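Long-range contacts in gluconate kinase (PDB 3LL3), which probably phosphorylates a sugar or sugar acid at the expense of ATP, as a carbohydrate kinase of the FGGY family: residues S77-H81 / T174-G178; C103-V108 / Y135-W139; P127-M131 / R344-W348; V259-A264 / P295-I301. All blocks are in the same frame, centred on the assembly; numbering follows the deposited sequence.

Interaction 1 of 4, residues S77-H81 / T174-G178. With XUL (D-xylulose), chain E.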
# COMPACT_ATOMS: atom_id res chain seq x y z
N SER A 77 34.89 -19.71 6.45
CA SER A 77 33.79 -19.13 5.70
C SER A 77 33.75 -17.66 6.13
O SER A 77 33.98 -17.35 7.31
CB SER A 77 32.48 -19.83 6.03
OG SER A 77 31.39 -19.17 5.42
N SER A 78 33.50 -16.75 5.20
CA SER A 78 33.63 -15.33 5.53
C SER A 78 32.62 -14.44 4.80
O SER A 78 32.28 -14.71 3.65
CB SER A 78 35.06 -14.86 5.20
OG SER A 78 35.20 -13.46 5.37
N GLN A 79 32.17 -13.39 5.48
CA GLN A 79 31.43 -12.31 4.84
C GLN A 79 32.18 -11.86 3.59
O GLN A 79 33.39 -12.03 3.50
CB GLN A 79 31.32 -11.13 5.80
CG GLN A 79 32.67 -10.51 6.11
CD GLN A 79 32.61 -9.48 7.23
OE1 GLN A 79 32.76 -9.81 8.41
NE2 GLN A 79 32.45 -8.22 6.85
N MSE A 80 31.45 -11.29 2.65
CA MSE A 80 32.01 -10.86 1.37
C MSE A 80 32.11 -9.35 1.27
O MSE A 80 31.48 -8.63 2.05
CB MSE A 80 31.16 -11.37 0.23
CG MSE A 80 31.05 -12.87 0.19
SE MSE A 80 30.06 -13.50 -1.39
CE MSE A 80 31.50 -13.23 -2.73
N HIS A 81 32.92 -8.88 0.32
CA HIS A 81 32.92 -7.48 -0.09
C HIS A 81 33.62 -6.55 0.89
O HIS A 81 33.60 -5.33 0.71
CB HIS A 81 31.49 -6.98 -0.36
CG HIS A 81 30.64 -7.92 -1.16
ND1 HIS A 81 31.02 -8.41 -2.39
CD2 HIS A 81 29.42 -8.44 -0.90
CE1 HIS A 81 30.07 -9.21 -2.85
NE2 HIS A 81 29.09 -9.25 -1.97
N THR A 174 36.56 -17.50 -4.79
CA THR A 174 35.18 -17.07 -4.50
C THR A 174 35.16 -15.73 -3.79
O THR A 174 34.20 -14.97 -3.87
CB THR A 174 34.38 -18.09 -3.63
OG1 THR A 174 34.78 -17.95 -2.26
CG2 THR A 174 34.61 -19.52 -4.08
N MSE A 175 36.25 -15.44 -3.07
CA MSE A 175 36.34 -14.17 -2.36
C MSE A 175 36.81 -13.05 -3.30
O MSE A 175 36.36 -11.92 -3.21
CB MSE A 175 37.26 -14.30 -1.15
CG MSE A 175 37.24 -13.11 -0.23
SE MSE A 175 35.52 -12.77 0.65
CE MSE A 175 35.39 -14.44 1.68
N ALA A 176 37.72 -13.38 -4.22
CA ALA A 176 38.13 -12.44 -5.26
C ALA A 176 36.89 -12.09 -6.10
O ALA A 176 36.76 -10.97 -6.60
CB ALA A 176 39.22 -13.05 -6.12
N ALA A 177 35.98 -13.07 -6.22
CA ALA A 177 34.75 -12.89 -6.97
C ALA A 177 33.85 -11.80 -6.37
O ALA A 177 33.02 -11.25 -7.08
CB ALA A 177 33.99 -14.23 -7.11
N GLY A 178 34.03 -11.49 -5.09
CA GLY A 178 33.25 -10.43 -4.45
C GLY A 178 33.87 -9.02 -4.47
O GLY A 178 33.32 -8.09 -3.87
C1 XUL E . 26.59 -12.42 -1.00
C2 XUL E . 26.47 -10.89 -0.99
C3 XUL E . 26.34 -10.12 0.35
C4 XUL E . 26.69 -10.93 1.62
C5 XUL E . 28.19 -11.22 1.78
O1 XUL E . 25.46 -12.99 -1.61
O2 XUL E . 26.42 -10.29 -2.04
O3 XUL E . 25.02 -9.68 0.51
O4 XUL E . 26.26 -10.17 2.73
O5 XUL E . 28.53 -11.46 3.12
O HOH W 1 34.88 -10.08 -1.46
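One side of the D-xylulose pocket is built by the loop leaving strand 70-78, which meets residues 174-178 through His81 and Gly178. His81 ND1 donates to Gly178 O at 2.8 Å, with an N-H...O angle of 169°; the oxygen lies in the ring plane and receives the proton on a lone pair in its own carbonyl plane. From the other nitrogen, His81 NE2 reaches XUL O2 at 2.9 Å, so the imidazole is held at two edges and its rotation is fixed, while Met80 CB covers one of its faces. Both segments lie in the N-terminal domain of the FGGY kinase fold, a member of the actin-like ATPase clan, and His81 here links Gly178 to the sugar. Met80 N adds a bond of 3.0 Å to XUL O5. The selenomethionine side chain of Met80 bends at its last torsion (chi3 76°), which carries CE to 3.4 Å from Thr174 O and to 3.7 Å from Gly178 CA. A side chain at Gly178 would run into that methyl. Met175, also selenomethionine, folds back at chi2 and chi3, setting its CE 3.6 Å from Ser78 CB. A water joins His81 N to Met175 O, accepting from the first and donating to the second.

Interaction 2 of 4, residues C103-V108 / Y135-W139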
# COMPACT_ATOMS: atom_id res chain seq x y z
N CYS A 103 29.41 4.37 1.51
CA CYS A 103 30.22 5.54 1.20
C CYS A 103 30.36 5.78 -0.30
O CYS A 103 30.46 6.93 -0.74
CB CYS A 103 31.60 5.45 1.87
SG CYS A 103 32.67 4.07 1.29
N ALA A 104 30.35 4.69 -1.08
CA ALA A 104 30.56 4.76 -2.53
C ALA A 104 29.29 4.94 -3.35
O ALA A 104 29.31 4.81 -4.58
CB ALA A 104 31.29 3.50 -3.01
N LYS A 105 28.20 5.25 -2.68
CA LYS A 105 26.90 5.28 -3.34
C LYS A 105 26.82 6.28 -4.50
O LYS A 105 26.23 5.98 -5.53
CB LYS A 105 25.76 5.41 -2.32
CG LYS A 105 24.78 6.54 -2.54
CD LYS A 105 25.26 7.79 -1.80
CE LYS A 105 25.19 7.57 -0.29
NZ LYS A 105 26.39 8.12 0.44
N SER A 106 27.45 7.45 -4.35
CA SER A 106 27.47 8.44 -5.43
C SER A 106 28.37 7.96 -6.56
O SER A 106 28.08 8.15 -7.74
CB SER A 106 27.95 9.80 -4.92
OG SER A 106 27.16 10.24 -3.82
N ILE A 107 29.47 7.31 -6.18
CA ILE A 107 30.41 6.78 -7.16
C ILE A 107 29.69 5.83 -8.08
O ILE A 107 29.90 5.83 -9.29
CB ILE A 107 31.57 6.01 -6.49
CG1 ILE A 107 32.47 6.94 -5.65
CG2 ILE A 107 32.37 5.24 -7.53
CD1 ILE A 107 33.16 8.03 -6.45
N VAL A 108 28.82 5.01 -7.49
CA VAL A 108 28.10 3.99 -8.26
C VAL A 108 27.11 4.64 -9.19
O VAL A 108 27.02 4.30 -10.37
CB VAL A 108 27.37 3.00 -7.33
CG1 VAL A 108 26.42 2.13 -8.13
CG2 VAL A 108 28.39 2.16 -6.54
N TYR A 135 34.23 -0.17 -6.05
CA TYR A 135 33.59 1.15 -5.90
C TYR A 135 34.10 1.87 -4.65
O TYR A 135 34.24 3.09 -4.64
CB TYR A 135 32.07 1.01 -5.85
CG TYR A 135 31.49 0.52 -7.14
CD1 TYR A 135 31.60 1.28 -8.29
CD2 TYR A 135 30.84 -0.71 -7.22
CE1 TYR A 135 31.09 0.85 -9.49
CE2 TYR A 135 30.32 -1.16 -8.42
CZ TYR A 135 30.45 -0.36 -9.56
OH TYR A 135 29.95 -0.77 -10.77
N LYS A 136 34.38 1.10 -3.61
CA LYS A 136 34.95 1.67 -2.40
C LYS A 136 36.36 2.21 -2.65
O LYS A 136 36.74 3.23 -2.08
CB LYS A 136 34.97 0.63 -1.28
CG LYS A 136 33.56 0.21 -0.83
CD LYS A 136 33.62 -0.90 0.21
CE LYS A 136 32.22 -1.38 0.61
NZ LYS A 136 32.33 -2.74 1.21
N LEU A 137 37.14 1.50 -3.47
CA LEU A 137 38.50 1.91 -3.80
C LEU A 137 38.50 3.18 -4.64
O LEU A 137 39.30 4.08 -4.41
CB LEU A 137 39.24 0.80 -4.56
CG LEU A 137 39.63 -0.43 -3.74
CD1 LEU A 137 40.04 -1.57 -4.67
CD2 LEU A 137 40.76 -0.06 -2.77
N LEU A 138 37.59 3.24 -5.61
CA LEU A 138 37.39 4.43 -6.42
C LEU A 138 37.02 5.63 -5.54
O LEU A 138 37.53 6.74 -5.75
CB LEU A 138 36.31 4.18 -7.46
CG LEU A 138 36.71 3.26 -8.61
CD1 LEU A 138 35.52 3.00 -9.49
CD2 LEU A 138 37.83 3.90 -9.41
N TRP A 139 36.12 5.41 -4.58
CA TRP A 139 35.74 6.47 -3.65
C TRP A 139 36.94 6.90 -2.80
O TRP A 139 37.19 8.10 -2.63
CB TRP A 139 34.61 6.01 -2.73
CG TRP A 139 34.11 7.12 -1.84
CD1 TRP A 139 33.23 8.11 -2.17
CD2 TRP A 139 34.46 7.35 -0.47
NE1 TRP A 139 33.01 8.94 -1.09
CE2 TRP A 139 33.75 8.49 -0.03
CE3 TRP A 139 35.30 6.69 0.44
CZ2 TRP A 139 33.86 8.99 1.26
CZ3 TRP A 139 35.41 7.20 1.73
CH2 TRP A 139 34.69 8.34 2.13
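Cys103 lies over the indole of Trp139: its CB stands 4.0 Å from the centroid of the six-membered ring and only 2° off the ring normal, a CH-pi contact. The sulfur follows as a sulfur-aromatic contact, with Cys103 SG 3.8 Å from Trp139 CE3. Cys103 O also sits above that face, toward the rim; its approach to NE1 has too poor an angle for a hydrogen bond. Trp139 CG is anti to the backbone N (chi1 -175°), which lays the face of the indole under Cys103 and sets Ile107 CG1 at its edge, 3.7 Å from Trp139 CD1. Two helices of the N-terminal domain, 105-114 and 133-143, are joined by this packing, and Ala104, at the N-cap position of the first, brings its CB to 3.4 Å from Tyr135 O. Replacing Trp139 by an alanine would probably take the ring from under Cys103 and from beside Ile107 CG1, opening a gap at the start of helix 105-114. Farther along, Val108 CG2 points at one face of the Tyr135 ring, 3.8 Å from its centroid and 20° off the normal, whereas Ile107 CG2 comes to the edge of the same ring, 4.1 Å from Tyr135 CD1. Ala117 and Ile120 of helix 116-124 also touch Tyr135.

Interaction 3 of 4, residues P127-M131 / R344-W348. With DXP (1-deoxy-D-xylulose-5-phosphate), chain D; XUL (D-xylulose), chain E.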
# COMPACT_ATOMS: atom_id res chain seq x y z
N PRO A 127 27.17 -6.85 -9.49
CA PRO A 127 26.05 -5.92 -9.65
C PRO A 127 26.43 -4.47 -9.38
O PRO A 127 27.43 -4.19 -8.72
CB PRO A 127 25.04 -6.41 -8.61
CG PRO A 127 25.29 -7.86 -8.52
CD PRO A 127 26.79 -8.04 -8.70
N MSE A 128 25.62 -3.54 -9.89
CA MSE A 128 25.98 -2.14 -9.76
C MSE A 128 25.60 -1.61 -8.39
O MSE A 128 24.58 -0.93 -8.22
CB MSE A 128 25.36 -1.32 -10.89
CG MSE A 128 25.49 -2.02 -12.23
SE MSE A 128 24.69 -0.98 -13.68
CE MSE A 128 23.64 -2.39 -14.54
N HIS A 129 26.43 -1.93 -7.40
CA HIS A 129 26.10 -1.62 -6.01
C HIS A 129 27.35 -1.24 -5.24
O HIS A 129 28.40 -1.84 -5.45
CB HIS A 129 25.45 -2.85 -5.35
CG HIS A 129 24.75 -2.53 -4.07
ND1 HIS A 129 25.41 -2.47 -2.86
CD2 HIS A 129 23.45 -2.24 -3.81
CE1 HIS A 129 24.54 -2.16 -1.91
NE2 HIS A 129 23.35 -2.01 -2.46
N PRO A 130 27.23 -0.28 -4.32
CA PRO A 130 28.34 0.28 -3.52
C PRO A 130 29.01 -0.71 -2.57
O PRO A 130 30.06 -0.39 -1.98
CB PRO A 130 27.67 1.42 -2.74
CG PRO A 130 26.20 1.08 -2.74
CD PRO A 130 25.99 0.49 -4.10
N MSE A 131 28.44 -1.90 -2.42
CA MSE A 131 29.01 -2.92 -1.54
C MSE A 131 30.39 -3.42 -2.01
O MSE A 131 31.20 -3.86 -1.20
CB MSE A 131 28.05 -4.10 -1.43
CG MSE A 131 27.88 -4.89 -2.73
SE MSE A 131 26.38 -6.21 -2.65
CE MSE A 131 26.43 -6.94 -4.46
N ARG A 344 18.07 -4.84 -2.82
CA ARG A 344 19.06 -5.28 -3.80
C ARG A 344 18.32 -6.15 -4.82
O ARG A 344 17.43 -5.65 -5.49
CB ARG A 344 20.27 -5.93 -3.11
CG ARG A 344 21.17 -4.86 -2.46
CD ARG A 344 22.31 -5.42 -1.61
NE ARG A 344 21.79 -6.09 -0.42
CZ ARG A 344 22.43 -7.06 0.23
NH1 ARG A 344 23.61 -7.49 -0.20
NH2 ARG A 344 21.87 -7.63 1.29
N ALA A 345 18.65 -7.43 -4.97
CA ALA A 345 17.87 -8.25 -5.89
C ALA A 345 16.45 -8.34 -5.35
O ALA A 345 16.28 -8.41 -4.14
CB ALA A 345 18.46 -9.64 -6.03
N PRO A 346 15.44 -8.34 -6.25
CA PRO A 346 15.57 -8.27 -7.71
C PRO A 346 15.53 -6.86 -8.34
O PRO A 346 15.89 -6.73 -9.51
CB PRO A 346 14.36 -9.07 -8.19
CG PRO A 346 13.30 -8.66 -7.21
CD PRO A 346 14.02 -8.47 -5.86
N ILE A 347 15.14 -5.83 -7.59
CA ILE A 347 14.94 -4.51 -8.22
C ILE A 347 16.14 -3.55 -8.17
O ILE A 347 16.18 -2.58 -8.92
CB ILE A 347 13.69 -3.80 -7.66
CG1 ILE A 347 13.82 -3.57 -6.16
CG2 ILE A 347 12.43 -4.60 -7.95
CD1 ILE A 347 12.78 -2.59 -5.62
N TRP A 348 17.09 -3.81 -7.29
CA TRP A 348 18.30 -2.99 -7.19
C TRP A 348 17.96 -1.50 -7.15
O TRP A 348 18.40 -0.72 -8.00
CB TRP A 348 19.30 -3.33 -8.31
CG TRP A 348 19.81 -4.76 -8.20
CD1 TRP A 348 19.37 -5.85 -8.91
CD2 TRP A 348 20.84 -5.23 -7.32
NE1 TRP A 348 20.07 -6.98 -8.51
CE2 TRP A 348 20.97 -6.63 -7.54
CE3 TRP A 348 21.66 -4.62 -6.37
CZ2 TRP A 348 21.88 -7.42 -6.83
CZ3 TRP A 348 22.57 -5.40 -5.67
CH2 TRP A 348 22.67 -6.79 -5.91
C1 DXP D . 19.49 4.80 2.43
C2 DXP D . 18.83 3.72 3.33
C3 DXP D . 19.63 2.41 3.55
C4 DXP D . 19.95 1.82 2.17
C5 DXP D . 20.35 0.35 1.91
O2 DXP D . 17.65 3.75 3.51
O3 DXP D . 19.03 1.62 4.50
O4 DXP D . 18.99 2.28 1.28
O5 DXP D . 19.71 -0.33 0.87
P DXP D . 20.40 -1.30 -0.29
O2P DXP D . 21.01 -0.40 -1.45
O1P DXP D . 21.36 -2.38 0.42
O3P DXP D . 19.40 -1.99 -1.01
C1 XUL E . 26.59 -12.42 -1.00
C2 XUL E . 26.47 -10.89 -0.99
C3 XUL E . 26.34 -10.12 0.35
C4 XUL E . 26.69 -10.93 1.62
C5 XUL E . 28.19 -11.22 1.78
O1 XUL E . 25.46 -12.99 -1.61
O2 XUL E . 26.42 -10.29 -2.04
O3 XUL E . 25.02 -9.68 0.51
O4 XUL E . 26.26 -10.17 2.73
O5 XUL E . 28.53 -11.46 3.12
O HOH W 2 21.70 -0.51 -8.31
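The Trp348 indole is sandwiched: Pro127 CB lies over one face, 3.9 Å from the centroid of the six-membered ring, the Arg344-Ala345 peptide covers the opposite face, and His129 CD2 meets the edge in plane. The His129 imidazole is likewise covered on both sides, by Pro130 CD and by Arg344 CD, the latter 4.0 Å from the ring centroid in a CH-pi contact. The two aromatic planes are inclined by 66°, an oblique pair. Met131 N donates to His129 ND1 at 3.1 Å from 20° out of the ring plane, which leaves NE2 as the donor to DXP O2P, 3.0 Å away. A phenylalanine in place of His129 would probably deprive both the phosphate oxygen and Met131 N of their partner. Arg344 bends at chi3 (-67°), and its NH1 reaches XUL O3 at 2.7 Å; Met131 SE lies at the guanidinium edge, and Arg344 NE donates to Asn297 OD1. Loops of the N- and C-terminal domains of the FGGY fold thus meet between two bound ligands. With an arginine and a histidine beside the phosphate, the contact is likely to favour an anion at this site, and the guanidinium would probably polarise the sugar hydroxyl oxygen it binds.

Interaction 4 of 4, residues V259-A264 / P295-I301. With ATP (adenosine-5'-triphosphate), chain C; DXP (1-deoxy-D-xylulose-5-phosphate), chain D.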
# COMPACT_ATOMS: atom_id res chain seq x y z
N VAL A 259 16.57 -17.78 4.09
CA VAL A 259 15.83 -16.60 4.52
C VAL A 259 15.84 -16.47 6.02
O VAL A 259 15.15 -17.20 6.73
CB VAL A 259 14.39 -16.57 4.02
CG1 VAL A 259 13.78 -15.22 4.27
CG2 VAL A 259 14.31 -16.93 2.55
N GLY A 260 16.67 -15.56 6.51
CA GLY A 260 16.66 -15.23 7.92
C GLY A 260 16.18 -13.81 8.03
O GLY A 260 15.10 -13.47 7.52
N THR A 261 16.96 -12.97 8.69
CA THR A 261 16.66 -11.54 8.73
C THR A 261 16.60 -11.01 7.29
O THR A 261 15.63 -10.33 6.88
CB THR A 261 17.69 -10.79 9.59
OG1 THR A 261 17.72 -11.38 10.90
CG2 THR A 261 17.32 -9.34 9.72
N SER A 262 17.63 -11.33 6.51
CA SER A 262 17.62 -11.04 5.09
C SER A 262 17.60 -12.38 4.35
O SER A 262 17.68 -13.42 4.98
CB SER A 262 18.84 -10.20 4.70
OG SER A 262 20.05 -10.90 4.97
N GLY A 263 17.48 -12.36 3.03
CA GLY A 263 17.49 -13.60 2.28
C GLY A 263 18.48 -13.65 1.13
O GLY A 263 19.13 -12.66 0.82
N ALA A 264 18.56 -14.82 0.48
CA ALA A 264 19.35 -14.98 -0.72
C ALA A 264 18.85 -16.17 -1.52
O ALA A 264 18.48 -17.20 -0.95
CB ALA A 264 20.82 -15.15 -0.37
N PRO A 295 21.07 -11.38 -3.53
CA PRO A 295 20.93 -11.09 -2.11
C PRO A 295 19.67 -10.22 -1.94
O PRO A 295 19.48 -9.29 -2.69
CB PRO A 295 22.17 -10.27 -1.78
CG PRO A 295 22.73 -9.81 -3.12
CD PRO A 295 21.92 -10.39 -4.23
N VAL A 296 18.81 -10.56 -0.99
CA VAL A 296 17.52 -9.87 -0.84
C VAL A 296 17.42 -9.33 0.58
O VAL A 296 17.48 -10.11 1.55
CB VAL A 296 16.36 -10.84 -1.13
CG1 VAL A 296 15.02 -10.15 -0.94
CG2 VAL A 296 16.45 -11.40 -2.54
N ASN A 297 17.29 -8.02 0.72
CA ASN A 297 17.26 -7.40 2.04
C ASN A 297 16.04 -7.81 2.87
O ASN A 297 16.15 -8.08 4.07
CB ASN A 297 17.26 -5.86 1.95
CG ASN A 297 18.48 -5.31 1.21
OD1 ASN A 297 19.52 -5.96 1.10
ND2 ASN A 297 18.35 -4.07 0.70
N ASN A 298 14.90 -7.84 2.20
CA ASN A 298 13.60 -7.81 2.88
C ASN A 298 13.05 -9.18 3.19
O ASN A 298 12.06 -9.62 2.59
CB ASN A 298 12.63 -6.97 2.06
CG ASN A 298 13.11 -5.52 1.92
OD1 ASN A 298 13.18 -4.79 2.91
ND2 ASN A 298 13.47 -5.13 0.71
N GLY A 299 13.69 -9.84 4.15
CA GLY A 299 13.30 -11.17 4.58
C GLY A 299 12.54 -11.13 5.89
O GLY A 299 11.53 -10.42 6.03
N GLY A 300 13.04 -11.88 6.87
CA GLY A 300 12.39 -11.95 8.16
C GLY A 300 12.35 -10.63 8.88
O GLY A 300 11.52 -10.44 9.77
N ILE A 301 13.25 -9.72 8.52
CA ILE A 301 13.27 -8.38 9.11
C ILE A 301 11.95 -7.66 8.85
O ILE A 301 11.47 -6.88 9.68
CB ILE A 301 14.46 -7.53 8.57
CG1 ILE A 301 14.59 -6.23 9.35
CG2 ILE A 301 14.31 -7.24 7.05
CD1 ILE A 301 16.00 -5.61 9.26
PG ATP C . 22.13 -16.14 11.63
O1G ATP C . 21.44 -16.07 13.14
O2G ATP C . 22.44 -17.71 11.22
O3G ATP C . 23.36 -15.34 11.62
PB ATP C . 19.82 -14.57 11.00
O1B ATP C . 19.09 -14.08 9.61
O2B ATP C . 20.25 -13.45 11.82
O3B ATP C . 21.09 -15.52 10.51
PA ATP C . 17.60 -16.48 11.46
O1A ATP C . 17.93 -17.45 10.18
O2A ATP C . 17.21 -17.22 12.64
O3A ATP C . 18.83 -15.49 11.97
O5' ATP C . 16.32 -15.54 11.00
C5' ATP C . 15.95 -14.47 11.84
C4' ATP C . 14.54 -14.06 11.48
O4' ATP C . 13.50 -15.02 11.63
C3' ATP C . 13.97 -12.68 11.92
O3' ATP C . 14.13 -11.66 10.99
C2' ATP C . 12.51 -13.02 12.42
O2' ATP C . 11.60 -11.99 12.17
C1' ATP C . 12.28 -14.34 11.72
N9 ATP C . 11.41 -15.25 12.45
C8 ATP C . 11.52 -15.65 13.73
N7 ATP C . 10.51 -16.64 13.93
C5 ATP C . 9.82 -16.81 12.71
C6 ATP C . 8.75 -17.65 12.33
N6 ATP C . 8.19 -18.59 13.30
N1 ATP C . 8.28 -17.62 11.08
C2 ATP C . 8.82 -16.77 10.14
N3 ATP C . 9.86 -15.95 10.52
C4 ATP C . 10.35 -15.98 11.80
C1 DXP D . 19.49 4.80 2.43
C2 DXP D . 18.83 3.72 3.33
C3 DXP D . 19.63 2.41 3.55
C4 DXP D . 19.95 1.82 2.17
C5 DXP D . 20.35 0.35 1.91
O2 DXP D . 17.65 3.75 3.51
O3 DXP D . 19.03 1.62 4.50
O4 DXP D . 18.99 2.28 1.28
O5 DXP D . 19.71 -0.33 0.87
P DXP D . 20.40 -1.30 -0.29
O2P DXP D . 21.01 -0.40 -1.45
O1P DXP D . 21.36 -2.38 0.42
O3P DXP D . 19.40 -1.99 -1.01
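Two backbone hydrogen bonds pair Gly263 with Val296 in an antiparallel, hydrogen-bonded bridge: Gly263 N to Val296 O at 2.7 Å, and Val296 N to Gly263 O at 2.8 Å. The next pair, Ala264 with Pro295, is non-hydrogen-bonded. Beyond the strands the chains remain linked by backbone bonds at the start of helix 300-311. Gly300 N gives to Gly260 O at 2.7 Å, and Ile301 N to Thr261 O at 3.0 Å; a weak bond from Gly299 N reaches the same Thr261 oxygen. Gly299 is the N-cap residue, and a side chain on it or on Gly300 would collide with the carbonyl oxygens of the turn 260-262.

This turn between strands 254-259 and 263-269 is a nucleotide-binding loop of the C-terminal domain, in keeping with the actin-like ATPase clan. Among ligand contacts, Thr261 N donates to ATP O1B at 2.6 Å. A beta carbon on Gly260 would overlap this same phosphate oxygen, ATP O1B. On the helix side, ATP O2' donates to Gly300 O at 2.9 Å. Just after the strand, Asn297, whose side chain also serves Arg344, uses ND2 to give DXP O3P a bond of 2.9 Å.

Apolar packing includes Thr261 on Ile301, whose chains meet obliquely: Thr261 CG2, anti to the backbone N, lies 3.6 Å from Ile301 CB. Arg361 of the second subunit packs on Ile301.

In the fold
Interactions 1, 3 and 4 surround the bound ligands: 1 and 3 hold D-xylulose, 3 and 4 hold DXP, and 4 holds ATP. The centres of interactions 1 and 3 are 16 Å apart, and the two touch where His81 CB lies 3.2 Å from Met131 O. Interactions 3 and 4 are joined through Arg344 and Asn297. Interaction 2 binds no ligand; the side chain of Lys136 is about 9 Å from D-xylulose. Lys136 NZ, which also bonds to Thr98 O, ties it to both neighbours, 2.9 Å from His81 O and likewise from Met131 O. Interactions 1 and 4 belong to different family domains, their nearest atoms about 6 Å apart; 127-131 with 344-348 spans the two domains.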